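Local coordinates for tryptophanyl-tRNA synthetase (Cryptosporidium parvum Iowa II, PDB 3HV0), which probably joins tryptophan to its cognate tRNA in an ATP-dependent reaction, as a class I aminoacyl-tRNA synthetase, at residues 293-297 with 313-317; 39-45 with 101-106. All coordinates share one frame; numbering follows the deposited sequence.

Interaction 1: residues 293-297 with 313-317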
loop_
_atom_site.group_PDB
_atom_site.type_symbol
_atom_site.label_atom_id
_atom_site.label_comp_id
_atom_site.label_asym_id
_atom_site.label_seq_id
_atom_site.Cartn_x
_atom_site.Cartn_y
_atom_site.Cartn_z
ATOM N N ALA A 293 -18.876 -16.095 32.129
ATOM C CA ALA A 293 -17.650 -15.875 32.910
ATOM C C ALA A 293 -17.272 -17.138 33.658
ATOM O O ALA A 293 -17.944 -17.513 34.610
ATOM C CB ALA A 293 -17.830 -14.723 33.886
ATOM N N PHE A 294 -16.193 -17.785 33.230
ATOM C CA PHE A 294 -15.759 -19.043 33.837
ATOM C C PHE A 294 -15.393 -18.863 35.321
ATOM O O PHE A 294 -14.513 -18.073 35.668
ATOM C CB PHE A 294 -14.570 -19.629 33.068
ATOM C CG PHE A 294 -14.241 -21.048 33.451
ATOM C CD1 PHE A 294 -14.851 -22.114 32.801
ATOM C CD2 PHE A 294 -13.316 -21.318 34.457
ATOM C CE1 PHE A 294 -14.553 -23.427 33.148
ATOM C CE2 PHE A 294 -13.014 -22.625 34.813
ATOM C CZ PHE A 294 -13.634 -23.684 34.156
ATOM N N SER A 295 -16.081 -19.602 36.186
ATOM C CA SER A 295 -15.850 -19.538 37.626
ATOM C C SER A 295 -14.754 -20.517 38.033
ATOM O O SER A 295 -14.566 -21.553 37.396
ATOM C CB SER A 295 -17.144 -19.855 38.394
ATOM O OG SER A 295 -17.015 -19.574 39.781
ATOM N N GLY A 296 -14.034 -20.167 39.096
ATOM C CA GLY A 296 -13.057 -21.061 39.716
ATOM C C GLY A 296 -13.584 -21.714 40.987
ATOM O O GLY A 296 -12.898 -22.549 41.594
ATOM N N GLY A 297 -14.801 -21.340 41.392
ATOM C CA GLY A 297 -15.443 -21.895 42.584
ATOM C C GLY A 297 -15.990 -23.278 42.320
ATOM O O GLY A 297 -16.141 -23.681 41.167
ATOM N N VAL A 313 -7.959 -19.646 37.682
ATOM C CA VAL A 313 -8.938 -19.960 36.635
ATOM C C VAL A 313 -10.185 -19.063 36.657
ATOM O O VAL A 313 -10.883 -18.971 35.649
ATOM C CB VAL A 313 -9.404 -21.421 36.734
ATOM C CG1 VAL A 313 -8.219 -22.361 36.584
ATOM C CG2 VAL A 313 -10.134 -21.661 38.051
ATOM N N ASP A 314 -10.469 -18.421 37.794
ATOM C CA ASP A 314 -11.660 -17.573 37.931
ATOM C C ASP A 314 -11.543 -16.272 37.119
ATOM O O ASP A 314 -10.717 -15.401 37.417
ATOM C CB ASP A 314 -11.966 -17.262 39.397
ATOM C CG ASP A 314 -13.328 -16.601 39.575
ATOM O OD1 ASP A 314 -14.344 -17.313 39.764
ATOM O OD2 ASP A 314 -13.390 -15.358 39.508
ATOM N N VAL A 315 -12.390 -16.159 36.099
ATOM C CA VAL A 315 -12.348 -15.054 35.153
ATOM C C VAL A 315 -12.767 -13.756 35.819
ATOM O O VAL A 315 -12.273 -12.687 35.477
ATOM C CB VAL A 315 -13.265 -15.317 33.929
ATOM C CG1 VAL A 315 -13.307 -14.086 32.993
ATOM C CG2 VAL A 315 -12.806 -16.579 33.165
ATOM N N SER A 316 -13.687 -13.846 36.769
ATOM C CA SER A 316 -14.147 -12.660 37.488
ATOM C C SER A 316 -13.043 -12.078 38.380
ATOM O O SER A 316 -12.872 -10.869 38.439
ATOM C CB SER A 316 -15.417 -12.963 38.293
ATOM O OG SER A 316 -16.506 -13.291 37.434
ATOM N N TRP A 317 -12.280 -12.933 39.055
ATOM C CA TRP A 317 -11.164 -12.453 39.886
ATOM C C TRP A 317 -10.107 -11.716 39.057
ATOM O O TRP A 317 -9.662 -10.618 39.412
ATOM C CB TRP A 317 -10.521 -13.612 40.639
ATOM C CG TRP A 317 -9.198 -13.266 41.249
ATOM C CD1 TRP A 317 -7.980 -13.750 40.875
ATOM C CD2 TRP A 317 -8.950 -12.341 42.321
ATOM N NE1 TRP A 317 -6.988 -13.195 41.646
ATOM C CE2 TRP A 317 -7.555 -12.325 42.542
ATOM C CE3 TRP A 317 -9.766 -11.530 43.114
ATOM C CZ2 TRP A 317 -6.959 -11.528 43.527
ATOM C CZ3 TRP A 317 -9.171 -10.739 44.089
ATOM C CH2 TRP A 317 -7.783 -10.745 44.285
HETATM O O HOH W 1 -16.196 -16.295 37.648
#
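The carboxylate of D314 caps helix 315-323 and at the same time binds the loop that leaves helix 282-292, so an N-cap and a loop-to-loop contact share one side chain. The site lies in the helical part that follows the central sheet, against helices 327-339 and 344-367. At the cap, D314 OD2 accepts from W317 N at 2.7 Å. The other oxygen, D314 OD1, reaches across the contact and accepts from G296 N at 2.9 Å. That N-H comes to the anti side of the carboxylate, tilted a little from its plane. CG of D314 lies anti to the backbone N (chi1 -170°), which carries the carboxylate to the loop. Chi2, at 90°, then sends OD1 to G296 N and OD2 to W317 N. Next to the cap, V315 N donates to F294 O at 2.9 Å in a nearly straight bond of 174°. A water bridges F294 O, D314 OD1 and S316 OG. S295 OG closes an ST turn by accepting from G297 N; it also hydrogen-bonds S344 OG, and its link to D314 OD1 is weak. Apolar atoms flank the polar core. V315 CG2 packs on F294 CB at 3.5 Å, and V313 CG2 sits 3.4 Å from G296 CA. The F294 ring turns its edge to V313 O. Y337 OH is a further partner of D314 OD1. D314 is buried, yet its carboxylate accepts from two backbone N-H groups and a water. These donors, with the N-terminal end of the helix, would be expected to favour the ionised form.

Interaction 2: residues 39-45 with 101-106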
loop_
_atom_site.group_PDB
_atom_site.type_symbol
_atom_site.label_atom_id
_atom_site.label_comp_id
_atom_site.label_asym_id
_atom_site.label_seq_id
_atom_site.Cartn_x
_atom_site.Cartn_y
_atom_site.Cartn_z
ATOM N N MET A 39 11.284 5.052 36.972
ATOM C CA MET A 39 10.278 5.889 36.344
ATOM C C MET A 39 9.592 6.853 37.311
ATOM O O MET A 39 9.609 8.062 37.079
ATOM C CB MET A 39 9.231 4.993 35.679
ATOM C CG MET A 39 7.915 5.660 35.418
ATOM S SD MET A 39 7.164 4.918 33.994
ATOM C CE MET A 39 5.926 6.169 33.652
ATOM N N GLU A 40 8.965 6.319 38.361
ATOM C CA GLU A 40 8.276 7.137 39.369
ATOM C C GLU A 40 9.189 8.261 39.850
ATOM O O GLU A 40 8.748 9.392 40.059
ATOM C CB GLU A 40 7.877 6.297 40.592
ATOM C CG GLU A 40 6.856 5.184 40.358
ATOM C CD GLU A 40 6.353 4.564 41.663
ATOM O OE1 GLU A 40 7.034 4.713 42.698
ATOM O OE2 GLU A 40 5.270 3.936 41.666
ATOM N N ARG A 41 10.463 7.918 40.034
ATOM C CA ARG A 41 11.532 8.870 40.382
ATOM C C ARG A 41 11.574 10.027 39.387
ATOM O O ARG A 41 11.702 11.190 39.763
ATOM C CB ARG A 41 12.885 8.142 40.328
ATOM C CG ARG A 41 13.924 8.609 41.291
ATOM C CD ARG A 41 14.183 7.561 42.364
ATOM N NE ARG A 41 14.911 6.394 41.860
ATOM C CZ ARG A 41 15.379 5.399 42.620
ATOM N NH1 ARG A 41 15.202 5.397 43.942
ATOM N NH2 ARG A 41 16.031 4.388 42.053
ATOM N N LEU A 42 11.436 9.667 38.112
ATOM C CA LEU A 42 11.682 10.550 36.975
ATOM C C LEU A 42 10.462 11.343 36.482
ATOM O O LEU A 42 10.614 12.201 35.610
ATOM C CB LEU A 42 12.201 9.699 35.806
ATOM C CG LEU A 42 13.214 10.310 34.841
ATOM C CD1 LEU A 42 14.463 10.816 35.589
ATOM C CD2 LEU A 42 13.577 9.263 33.813
ATOM N N THR A 43 9.266 11.055 37.001
ATOM C CA THR A 43 8.059 11.789 36.581
ATOM C C THR A 43 7.279 12.467 37.699
ATOM O O THR A 43 6.406 13.285 37.422
ATOM C CB THR A 43 7.083 10.873 35.836
ATOM O OG1 THR A 43 6.566 9.886 36.739
ATOM C CG2 THR A 43 7.781 10.200 34.668
ATOM N N GLY A 44 7.571 12.111 38.949
ATOM C CA GLY A 44 6.866 12.668 40.111
ATOM C C GLY A 44 5.476 12.084 40.271
ATOM O O GLY A 44 4.684 12.551 41.078
ATOM N N GLN A 45 5.160 11.063 39.476
ATOM C CA GLN A 45 3.902 10.368 39.647
ATOM C C GLN A 45 4.178 8.956 40.119
ATOM O O GLN A 45 5.162 8.342 39.735
ATOM C CB GLN A 45 3.074 10.415 38.379
ATOM C CG GLN A 45 2.247 11.700 38.210
ATOM C CD GLN A 45 1.525 11.752 36.850
ATOM O OE1 GLN A 45 1.074 10.721 36.318
ATOM N NE2 GLN A 45 1.420 12.953 36.283
ATOM N N TYR A 101 -2.218 7.111 30.672
ATOM C CA TYR A 101 -1.394 7.286 31.856
ATOM C C TYR A 101 0.041 7.653 31.434
ATOM O O TYR A 101 0.664 8.552 32.022
ATOM C CB TYR A 101 -1.396 6.029 32.734
ATOM C CG TYR A 101 -0.174 5.934 33.588
ATOM C CD1 TYR A 101 -0.059 6.689 34.756
ATOM C CD2 TYR A 101 0.899 5.123 33.213
ATOM C CE1 TYR A 101 1.081 6.623 35.547
ATOM C CE2 TYR A 101 2.050 5.054 33.992
ATOM C CZ TYR A 101 2.133 5.814 35.156
ATOM O OH TYR A 101 3.256 5.730 35.938
ATOM N N LEU A 102 0.555 6.963 30.411
ATOM C CA LEU A 102 1.895 7.265 29.929
ATOM C C LEU A 102 1.968 8.663 29.294
ATOM O O LEU A 102 2.989 9.333 29.367
ATOM C CB LEU A 102 2.355 6.222 28.927
ATOM C CG LEU A 102 2.613 4.802 29.431
ATOM C CD1 LEU A 102 2.747 3.876 28.214
ATOM C CD2 LEU A 102 3.829 4.742 30.325
ATOM N N GLN A 103 0.886 9.087 28.657
ATOM C CA GLN A 103 0.836 10.395 28.042
ATOM C C GLN A 103 0.769 11.463 29.120
ATOM O O GLN A 103 1.378 12.496 28.992
ATOM C CB GLN A 103 -0.357 10.519 27.091
ATOM C CG GLN A 103 -0.339 11.799 26.239
ATOM C CD GLN A 103 -1.590 11.973 25.390
ATOM O OE1 GLN A 103 -2.711 11.925 25.897
ATOM N NE2 GLN A 103 -1.401 12.195 24.099
ATOM N N ASP A 104 0.027 11.201 30.185
ATOM C CA ASP A 104 -0.097 12.145 31.284
ATOM C C ASP A 104 1.209 12.236 32.062
ATOM O O ASP A 104 1.539 13.285 32.605
ATOM C CB ASP A 104 -1.201 11.704 32.250
ATOM C CG ASP A 104 -2.562 11.656 31.611
ATOM O OD1 ASP A 104 -2.753 12.205 30.501
ATOM O OD2 ASP A 104 -3.458 11.052 32.231
ATOM N N THR A 105 1.925 11.118 32.140
ATOM C CA THR A 105 3.103 11.020 32.993
ATOM C C THR A 105 4.304 11.606 32.288
ATOM O O THR A 105 5.035 12.376 32.882
ATOM C CB THR A 105 3.392 9.568 33.387
ATOM O OG1 THR A 105 2.344 9.096 34.245
ATOM C CG2 THR A 105 4.703 9.461 34.134
ATOM N N PHE A 106 4.490 11.259 31.009
ATOM C CA PHE A 106 5.640 11.764 30.235
ATOM C C PHE A 106 5.347 13.054 29.472
ATOM O O PHE A 106 6.275 13.762 29.086
ATOM C CB PHE A 106 6.167 10.688 29.281
ATOM C CG PHE A 106 6.811 9.537 29.984
ATOM C CD1 PHE A 106 6.198 8.299 30.025
ATOM C CD2 PHE A 106 8.017 9.706 30.641
ATOM C CE1 PHE A 106 6.784 7.236 30.681
ATOM C CE2 PHE A 106 8.614 8.640 31.314
ATOM C CZ PHE A 106 7.989 7.405 31.338
HETATM O O HOH W 2 4.106 7.279 37.608
#
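M39 of helix 33-43 is a knob in a hole on helix 93-106, formed by Y101, L102, T105 and F106. This is helix-helix packing beside the nucleotide-binding (Rossmann-type) fold of a class I synthetase. The chain is the C-terminal part of a longer protein and holds that synthetase core. The axes of the short helical segments approach to 11.0 Å, at 51° between their N-to-C directions. The M39 chain is extended beyond CG, and its CG lies anti to the backbone N (chi1 160°). The methyl CE therefore goes deepest. It meets F106 CE1 at 3.3 Å and T105 CG2 at 3.5 Å. It also touches Y101 OH, while L102 CD2 lies farther back. The sulfur makes an oblique Met-aromatic contact with F106, 4.9 Å from the ring centroid and 66° off its normal. F62 and L66 of helix 62-70 also touch M39.

A second, smaller bump follows one turn later. The T105 methyl CG2 fits against the branch of T43, touching its CB, OG1 and CG2, each at 3.2 Å. T43 CG2 also touches the F106 ring obliquely. T43 OG1 accepts from Q45 N, forming an ST turn as the chain leaves the helix. The turn leads into Q45, whose extended side chain reaches over to the D104-T105 part of helix 93-106. Its amide nitrogen lies near D104 O. Y101 has T105 OG1 over one ring face, offset toward the rim, and its ring also meets that of H48. T105 OG1 has two acceptors within reach of its single proton: Y101 O, one helical turn back at 2.8 Å, and Q45 OE1 across the contact at 2.9 Å.

Overall arrangement
From the N terminus, helix 33-43 comes first. Interaction 2 joins its end to helix 93-106 and closes a long loop of 55 residues. That loop carries strand 56-60, helix 62-70 and strand 76-81, so the contact ties an early helix to the helix just before strand 110-114 of the central sheet. Interaction 1 opens only after the last sheet strand, 250-254. It closes a short loop of 15 residues without helix or strand, linking the exit of helix 282-292 to the start of helix 315-323 in the later helical part. The two are in series, neither nested nor crossed. The centres of interactions 1 and 2 lie about 33 Å apart. The nearest atoms of interactions 1 and 2 are about 20 Å apart.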